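Local coordinates for uncharacterized conserved protein (Methanopyrus kandleri AV19, PDB 2QYA), which is of unknown function but belongs to the conserved DUF424 family and is found as a two-chain assembly in the crystal, at residues A4-D15 with S46-I59. The protein carries 2 engineered substitutions. Residues are numbered along the deposited sequence; the frame is centred on the assembly and turned at random.
Sequences ARVLLNIHGTGD and SGKSMEPDRAAKKI. Engineered in segment 46-59: M50 (natural residue Leu).
V6 and M50 form a hydrogen-bonded antiparallel pair, with V6 N to M50 O at 2.8 Å and M50 N to V6 O at 2.9 Å. Two residues on, L8 and K48 repeat the pattern: the L8 N to K48 O bond is nearly straight, whereas K48 N approaches L8 O from above its carbonyl plane, bent to 141° at the hydrogen. Between them L7 faces S49, and L7 CD2 lies against S49 CB. The guanidinium of R5, its chain bent at chi2 (-82°), sends NH1 to S49 OG at 3.1 Å, with the hydroxyl oxygen tilted slightly out of the guanidinium plane. With CG anti to the backbone N, L8 (chi1 179°) spreads CD2 over M50 SD and K58 CB. V6 CG1 presses on A55 CB at a tight 3.4 Å. M50 is an engineered replacement for leucine. S49 OG also bonds E24, just past the end of the neighbouring strand 16-23, so one hydroxyl links three segments. Without the hydroxyl, as with an alanine here, R5 NH1 would probably lose this acceptor and E24 its partner on the edge strand. On the same face as L8, V6 also touches A81 of helix 79-87, and A55 touches V84. Strand 48-50 is an edge strand of the mixed sheet within this chain, running directly into helix 52-66, which packs over the V6 and L8 face in a two-layer alpha/beta fold.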
# COMPACT_ATOMS: atom_id res chain seq x y z
N ALA A 4 -19.86 15.28 11.85
CA ALA A 4 -18.48 15.51 11.32
C ALA A 4 -17.72 14.17 11.28
O ALA A 4 -17.22 13.71 12.31
CB ALA A 4 -17.79 16.46 12.23
N ARG A 5 -17.63 13.55 10.10
CA ARG A 5 -17.15 12.16 10.03
C ARG A 5 -16.03 11.90 9.02
O ARG A 5 -16.02 12.41 7.91
CB ARG A 5 -18.31 11.18 9.73
CG ARG A 5 -19.36 11.01 10.82
CD ARG A 5 -18.92 10.04 11.90
NE ARG A 5 -20.03 9.71 12.78
CZ ARG A 5 -20.76 8.59 12.71
NH1 ARG A 5 -20.51 7.64 11.81
NH2 ARG A 5 -21.74 8.42 13.57
N VAL A 6 -15.11 11.04 9.41
CA VAL A 6 -14.06 10.62 8.51
C VAL A 6 -14.15 9.11 8.20
O VAL A 6 -14.38 8.31 9.10
CB VAL A 6 -12.70 11.01 9.13
CG1 VAL A 6 -12.32 10.03 10.24
CG2 VAL A 6 -11.65 11.10 8.10
N LEU A 7 -13.95 8.71 6.94
CA LEU A 7 -13.84 7.29 6.56
C LEU A 7 -12.42 6.72 6.74
O LEU A 7 -11.42 7.27 6.22
CB LEU A 7 -14.29 7.09 5.10
CG LEU A 7 -15.64 7.71 4.71
CD1 LEU A 7 -15.84 7.73 3.21
CD2 LEU A 7 -16.79 6.98 5.40
N LEU A 8 -12.31 5.63 7.50
CA LEU A 8 -11.04 4.95 7.68
C LEU A 8 -11.10 3.56 7.05
O LEU A 8 -11.98 2.73 7.36
CB LEU A 8 -10.64 4.88 9.15
CG LEU A 8 -9.34 4.18 9.57
CD1 LEU A 8 -8.07 4.71 8.89
CD2 LEU A 8 -9.20 4.34 11.07
N ASN A 9 -10.16 3.32 6.14
CA ASN A 9 -10.09 2.10 5.40
C ASN A 9 -8.67 1.59 5.59
O ASN A 9 -7.73 2.24 5.13
CB ASN A 9 -10.43 2.38 3.94
CG ASN A 9 -10.45 1.11 3.05
OD1 ASN A 9 -10.39 -0.02 3.54
ND2 ASN A 9 -10.51 1.32 1.73
N ILE A 10 -8.53 0.48 6.32
CA ILE A 10 -7.25 -0.19 6.59
C ILE A 10 -7.20 -1.58 5.95
O ILE A 10 -8.03 -2.45 6.26
CB ILE A 10 -7.00 -0.42 8.10
CG1 ILE A 10 -6.95 0.91 8.87
CG2 ILE A 10 -5.71 -1.27 8.32
CD1 ILE A 10 -6.90 0.76 10.41
N HIS A 11 -6.21 -1.80 5.09
CA HIS A 11 -5.98 -3.10 4.47
C HIS A 11 -4.48 -3.44 4.45
O HIS A 11 -3.65 -2.60 4.11
CB HIS A 11 -6.53 -3.12 3.05
CG HIS A 11 -6.75 -4.49 2.53
ND1 HIS A 11 -7.83 -5.26 2.92
CD2 HIS A 11 -6.01 -5.27 1.71
CE1 HIS A 11 -7.76 -6.45 2.34
NE2 HIS A 11 -6.66 -6.48 1.60
N GLY A 12 -4.15 -4.66 4.85
CA GLY A 12 -2.79 -5.15 4.79
C GLY A 12 -2.63 -6.24 3.74
O GLY A 12 -3.42 -7.19 3.71
N THR A 13 -1.60 -6.10 2.89
CA THR A 13 -1.25 -7.11 1.91
C THR A 13 0.25 -7.12 1.62
O THR A 13 0.87 -6.06 1.56
CB THR A 13 -2.06 -6.95 0.61
OG1 THR A 13 -2.38 -5.57 0.40
CG2 THR A 13 -3.37 -7.76 0.75
N GLY A 14 0.83 -8.31 1.47
CA GLY A 14 2.28 -8.44 1.28
C GLY A 14 3.07 -7.81 2.44
O GLY A 14 2.96 -8.26 3.59
N ASP A 15 3.86 -6.78 2.13
CA ASP A 15 4.70 -6.10 3.14
C ASP A 15 4.12 -4.80 3.62
O ASP A 15 4.77 -4.09 4.40
CB ASP A 15 6.07 -5.79 2.55
CG ASP A 15 6.78 -7.01 2.09
OD1 ASP A 15 7.12 -7.84 2.94
OD2 ASP A 15 7.02 -7.15 0.88
N SER A 46 -13.69 4.12 0.93
CA SER A 46 -14.91 3.58 1.48
C SER A 46 -14.50 2.91 2.74
O SER A 46 -14.14 1.74 2.72
CB SER A 46 -15.51 2.52 0.56
OG SER A 46 -14.66 1.38 0.53
N GLY A 47 -14.55 3.64 3.84
CA GLY A 47 -14.05 3.09 5.07
C GLY A 47 -15.10 2.97 6.12
O GLY A 47 -16.28 3.18 5.86
N LYS A 48 -14.68 2.59 7.31
CA LYS A 48 -15.55 2.71 8.46
C LYS A 48 -15.72 4.21 8.80
O LYS A 48 -14.72 4.95 8.92
CB LYS A 48 -14.96 1.95 9.64
CG LYS A 48 -15.73 2.14 10.95
CD LYS A 48 -15.24 1.19 12.03
CE LYS A 48 -15.94 1.47 13.35
NZ LYS A 48 -15.75 0.39 14.38
N SER A 49 -16.96 4.65 8.94
CA SER A 49 -17.24 6.06 9.23
C SER A 49 -17.03 6.27 10.70
O SER A 49 -17.59 5.55 11.54
CB SER A 49 -18.64 6.47 8.79
OG SER A 49 -18.95 7.84 9.10
N MET A 50 -16.15 7.20 11.05
CA MET A 50 -15.94 7.47 12.46
C MET A 50 -15.62 8.93 12.77
O MET A 50 -15.41 9.75 11.87
CB MET A 50 -14.92 6.49 13.10
CG MET A 50 -13.46 6.55 12.58
SD MET A 50 -12.43 5.05 12.81
CE MET A 50 -12.31 4.80 14.51
N GLU A 51 -15.67 9.23 14.05
CA GLU A 51 -15.41 10.54 14.58
C GLU A 51 -13.89 10.72 14.63
O GLU A 51 -13.17 9.83 15.09
CB GLU A 51 -16.05 10.65 15.98
CG GLU A 51 -16.04 12.04 16.62
CD GLU A 51 -16.94 13.09 15.92
OE1 GLU A 51 -17.80 12.72 15.06
OE2 GLU A 51 -16.78 14.31 16.24
N PRO A 52 -13.41 11.88 14.16
CA PRO A 52 -11.98 12.23 14.04
C PRO A 52 -11.12 11.74 15.19
O PRO A 52 -10.07 11.13 14.96
CB PRO A 52 -11.99 13.77 13.98
CG PRO A 52 -13.47 14.20 13.97
CD PRO A 52 -14.28 12.97 13.69
N ASP A 53 -11.55 11.98 16.43
CA ASP A 53 -10.79 11.57 17.61
C ASP A 53 -10.62 10.06 17.67
O ASP A 53 -9.56 9.58 18.04
CB ASP A 53 -11.46 12.05 18.89
CG ASP A 53 -11.21 13.51 19.18
OD1 ASP A 53 -10.72 14.27 18.29
OD2 ASP A 53 -11.52 13.92 20.32
N ARG A 54 -11.66 9.32 17.30
CA ARG A 54 -11.54 7.86 17.23
C ARG A 54 -10.67 7.43 16.05
O ARG A 54 -9.93 6.46 16.17
CB ARG A 54 -12.92 7.16 17.18
CG ARG A 54 -12.82 5.68 17.63
CD ARG A 54 -14.18 4.92 17.72
NE ARG A 54 -14.02 3.48 18.03
CZ ARG A 54 -13.52 2.97 19.17
NH1 ARG A 54 -13.44 1.64 19.32
NH2 ARG A 54 -13.09 3.76 20.16
N ALA A 55 -10.74 8.13 14.94
CA ALA A 55 -9.85 7.83 13.81
C ALA A 55 -8.37 8.00 14.19
O ALA A 55 -7.56 7.10 13.97
CB ALA A 55 -10.22 8.67 12.58
N ALA A 56 -8.04 9.14 14.82
CA ALA A 56 -6.69 9.41 15.34
C ALA A 56 -6.17 8.31 16.25
O ALA A 56 -5.00 7.90 16.14
CB ALA A 56 -6.62 10.77 16.04
N LYS A 57 -7.04 7.81 17.13
CA LYS A 57 -6.66 6.71 18.03
C LYS A 57 -6.33 5.44 17.23
O LYS A 57 -5.29 4.83 17.47
CB LYS A 57 -7.76 6.48 19.07
CG LYS A 57 -7.60 5.24 19.92
CD LYS A 57 -8.53 5.25 21.15
CE LYS A 57 -8.45 3.92 21.94
NZ LYS A 57 -9.21 2.82 21.23
N LYS A 58 -7.20 5.06 16.30
CA LYS A 58 -6.97 3.86 15.48
C LYS A 58 -5.70 3.96 14.61
O LYS A 58 -5.01 2.97 14.40
CB LYS A 58 -8.18 3.52 14.59
CG LYS A 58 -8.95 2.25 15.00
CD LYS A 58 -9.70 2.40 16.35
CE LYS A 58 -10.60 1.16 16.71
NZ LYS A 58 -11.80 1.00 15.81
N ILE A 59 -5.44 5.15 14.09
CA ILE A 59 -4.25 5.42 13.28
C ILE A 59 -2.99 5.25 14.11
O ILE A 59 -2.11 4.50 13.72
CB ILE A 59 -4.34 6.82 12.56
CG1 ILE A 59 -4.74 6.64 11.12
CG2 ILE A 59 -3.03 7.55 12.57
CD1 ILE A 59 -6.08 6.12 10.96